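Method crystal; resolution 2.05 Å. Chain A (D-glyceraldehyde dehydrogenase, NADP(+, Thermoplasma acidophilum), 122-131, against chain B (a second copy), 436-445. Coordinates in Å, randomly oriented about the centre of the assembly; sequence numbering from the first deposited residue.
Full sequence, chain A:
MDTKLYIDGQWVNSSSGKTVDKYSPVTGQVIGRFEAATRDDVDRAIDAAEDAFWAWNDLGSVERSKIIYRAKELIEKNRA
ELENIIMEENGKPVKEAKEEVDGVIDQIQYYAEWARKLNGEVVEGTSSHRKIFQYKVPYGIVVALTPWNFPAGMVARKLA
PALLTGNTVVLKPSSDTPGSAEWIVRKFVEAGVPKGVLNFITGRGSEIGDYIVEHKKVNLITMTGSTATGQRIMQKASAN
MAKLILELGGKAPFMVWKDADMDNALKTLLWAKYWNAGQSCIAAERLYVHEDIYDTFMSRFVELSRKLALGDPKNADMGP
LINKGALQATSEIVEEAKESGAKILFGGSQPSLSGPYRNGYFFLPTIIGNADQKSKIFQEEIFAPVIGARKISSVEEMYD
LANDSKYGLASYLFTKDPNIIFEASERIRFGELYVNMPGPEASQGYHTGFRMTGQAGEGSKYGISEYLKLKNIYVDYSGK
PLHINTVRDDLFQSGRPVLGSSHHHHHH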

# COMPACT_ATOMS: atom_id res chain seq x y z
N VAL A 122 -3.71 -10.65 1.04
CA VAL A 122 -4.64 -11.64 1.62
C VAL A 122 -5.83 -10.84 2.09
O VAL A 122 -5.68 -9.89 2.89
CB VAL A 122 -4.06 -12.37 2.82
CG1 VAL A 122 -5.06 -13.43 3.31
CG2 VAL A 122 -2.77 -13.06 2.49
N VAL A 123 -7.01 -11.20 1.60
CA VAL A 123 -8.23 -10.53 2.04
C VAL A 123 -9.22 -11.49 2.66
O VAL A 123 -9.26 -12.65 2.38
CB VAL A 123 -8.85 -9.55 0.99
CG1 VAL A 123 -7.73 -8.78 0.28
CG2 VAL A 123 -9.70 -10.22 -0.04
N GLU A 124 -10.00 -10.95 3.58
CA GLU A 124 -11.14 -11.67 4.19
C GLU A 124 -12.04 -12.32 3.13
O GLU A 124 -12.37 -11.67 2.16
CB GLU A 124 -11.97 -10.68 5.03
CG GLU A 124 -11.69 -10.75 6.49
CD GLU A 124 -12.64 -9.83 7.28
OE1 GLU A 124 -13.50 -10.32 8.07
OE2 GLU A 124 -12.50 -8.60 7.09
N GLY A 125 -12.44 -13.58 3.34
CA GLY A 125 -13.42 -14.23 2.50
C GLY A 125 -14.81 -13.93 3.00
O GLY A 125 -14.99 -13.06 3.85
N THR A 126 -15.78 -14.66 2.48
CA THR A 126 -17.19 -14.44 2.83
C THR A 126 -17.66 -15.27 4.00
O THR A 126 -18.83 -15.20 4.32
CB THR A 126 -18.10 -14.66 1.60
OG1 THR A 126 -17.77 -15.91 0.93
CG2 THR A 126 -17.83 -13.50 0.59
N SER A 127 -16.79 -16.09 4.60
CA SER A 127 -17.03 -16.64 5.94
C SER A 127 -15.72 -16.69 6.66
O SER A 127 -14.65 -16.38 6.08
CB SER A 127 -17.64 -18.05 5.91
OG SER A 127 -16.66 -18.92 5.38
N SER A 128 -15.80 -17.06 7.95
CA SER A 128 -14.60 -17.15 8.78
C SER A 128 -13.67 -18.25 8.33
O SER A 128 -12.53 -18.23 8.71
CB SER A 128 -14.95 -17.44 10.24
OG SER A 128 -15.47 -18.74 10.34
N HIS A 129 -14.13 -19.25 7.57
CA HIS A 129 -13.22 -20.28 7.07
C HIS A 129 -12.97 -20.18 5.56
O HIS A 129 -12.81 -21.19 4.89
CB HIS A 129 -13.74 -21.66 7.46
CG HIS A 129 -13.48 -21.99 8.89
ND1 HIS A 129 -14.11 -21.34 9.92
CD2 HIS A 129 -12.62 -22.87 9.47
CE1 HIS A 129 -13.69 -21.82 11.08
NE2 HIS A 129 -12.78 -22.75 10.83
N ARG A 130 -12.95 -18.93 5.08
CA ARG A 130 -12.64 -18.58 3.71
C ARG A 130 -11.65 -17.41 3.70
O ARG A 130 -11.78 -16.47 4.52
CB ARG A 130 -13.90 -18.18 2.96
CG ARG A 130 -14.70 -19.36 2.47
CD ARG A 130 -16.04 -18.93 1.90
NE ARG A 130 -16.79 -20.09 1.48
CZ ARG A 130 -17.88 -20.07 0.73
NH1 ARG A 130 -18.43 -18.92 0.34
NH2 ARG A 130 -18.47 -21.21 0.42
N LYS A 131 -10.71 -17.46 2.79
CA LYS A 131 -9.80 -16.33 2.50
C LYS A 131 -9.67 -16.16 0.99
O LYS A 131 -9.95 -17.09 0.22
CB LYS A 131 -8.39 -16.53 3.13
CG LYS A 131 -8.37 -16.59 4.68
CD LYS A 131 -8.73 -15.23 5.29
CE LYS A 131 -8.79 -15.19 6.81
NZ LYS A 131 -9.95 -15.95 7.37
N ASN B 436 -12.48 -25.58 -3.67
CA ASN B 436 -13.43 -26.23 -2.78
C ASN B 436 -14.62 -25.32 -2.38
O ASN B 436 -15.17 -25.43 -1.32
CB ASN B 436 -12.73 -26.84 -1.56
CG ASN B 436 -11.67 -27.88 -1.96
OD1 ASN B 436 -11.91 -28.74 -2.85
ND2 ASN B 436 -10.51 -27.83 -1.30
N MET B 437 -14.97 -24.42 -3.28
CA MET B 437 -16.13 -23.57 -3.13
C MET B 437 -16.58 -23.04 -4.48
O MET B 437 -15.80 -23.04 -5.47
CB MET B 437 -15.80 -22.39 -2.22
CG MET B 437 -14.57 -21.59 -2.63
SD MET B 437 -14.30 -20.22 -1.51
CE MET B 437 -15.55 -19.08 -2.05
N PRO B 438 -17.82 -22.52 -4.50
CA PRO B 438 -18.33 -21.90 -5.71
C PRO B 438 -17.96 -20.44 -5.75
O PRO B 438 -17.52 -19.88 -4.73
CB PRO B 438 -19.84 -22.05 -5.54
CG PRO B 438 -20.05 -21.89 -4.06
CD PRO B 438 -18.88 -22.62 -3.45
N GLY B 439 -18.11 -19.81 -6.91
CA GLY B 439 -18.22 -18.35 -6.95
C GLY B 439 -19.60 -17.95 -6.37
O GLY B 439 -20.29 -18.79 -5.81
N PRO B 440 -20.06 -16.73 -6.58
CA PRO B 440 -19.41 -15.72 -7.42
C PRO B 440 -18.28 -15.00 -6.74
O PRO B 440 -18.04 -15.18 -5.54
CB PRO B 440 -20.55 -14.72 -7.70
CG PRO B 440 -21.41 -14.81 -6.49
CD PRO B 440 -21.34 -16.22 -5.98
N GLU B 441 -17.62 -14.12 -7.49
CA GLU B 441 -16.55 -13.29 -6.95
C GLU B 441 -17.06 -12.37 -5.82
O GLU B 441 -18.27 -12.05 -5.74
CB GLU B 441 -15.84 -12.51 -8.06
CG GLU B 441 -16.68 -11.44 -8.74
CD GLU B 441 -17.69 -11.96 -9.78
OE1 GLU B 441 -17.91 -13.18 -9.98
OE2 GLU B 441 -18.32 -11.12 -10.43
N ALA B 442 -16.17 -11.97 -4.92
CA ALA B 442 -16.54 -11.02 -3.83
C ALA B 442 -16.11 -9.60 -4.27
O ALA B 442 -15.22 -9.45 -5.13
CB ALA B 442 -15.84 -11.42 -2.54
N SER B 443 -16.76 -8.57 -3.71
CA SER B 443 -16.34 -7.19 -4.04
C SER B 443 -14.88 -6.83 -3.69
O SER B 443 -14.32 -5.90 -4.26
CB SER B 443 -17.17 -6.20 -3.29
OG SER B 443 -18.51 -6.36 -3.57
N GLN B 444 -14.37 -7.47 -2.63
CA GLN B 444 -12.98 -7.32 -2.22
C GLN B 444 -11.95 -8.09 -3.08
O GLN B 444 -10.75 -7.96 -2.85
CB GLN B 444 -12.81 -7.70 -0.77
CG GLN B 444 -13.07 -9.14 -0.36
CD GLN B 444 -14.48 -9.39 0.05
OE1 GLN B 444 -15.42 -8.83 -0.52
NE2 GLN B 444 -14.65 -10.20 1.08
N GLY B 445 -12.41 -8.92 -4.01
CA GLY B 445 -11.52 -9.53 -4.97
C GLY B 445 -11.30 -8.63 -6.19
O GLY B 445 -12.13 -7.75 -6.49

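A small contact between two copies of a protein often rests on one well-aimed hydrogen bond, with apolar packing around it, and this pair of stretches, which bury 317 Å² between them, is a compact example. At A:Val123, in the strand that opens the chain A stretch, the side chain points toward chain B and lays CG2 3.6 Å from CG of B:Gln444, so the aliphatic part of the glutamine is covered by a branched, apolar partner. One residue on, the polar end of the same glutamine is satisfied: NE2 of B:Gln444 donates to the backbone O of A:Glu124 at 2.9 Å, nearly straight at 171°. The acceptor is main chain, and the carboxylate of A:Glu124 leads away to partners elsewhere in the structure. A:Gly125 follows, where an ideal CB would clash with CB of A:Arg130. A:Thr126 then serves both sides: its CG2 lies 4.3 Å from CB of B:Ala442, while its OG1 accepts a hydrogen bond from NH1 of A:Arg130 at 3.1 Å. Beyond the type I turn from A:Ser127 to A:Arg130, whose first three residues make no contact, the arginine returns to the interface. Its flat guanidinium receives CE of B:Met437 over one face, 3.7 Å from NH1, a contact suited to a flexible thioether.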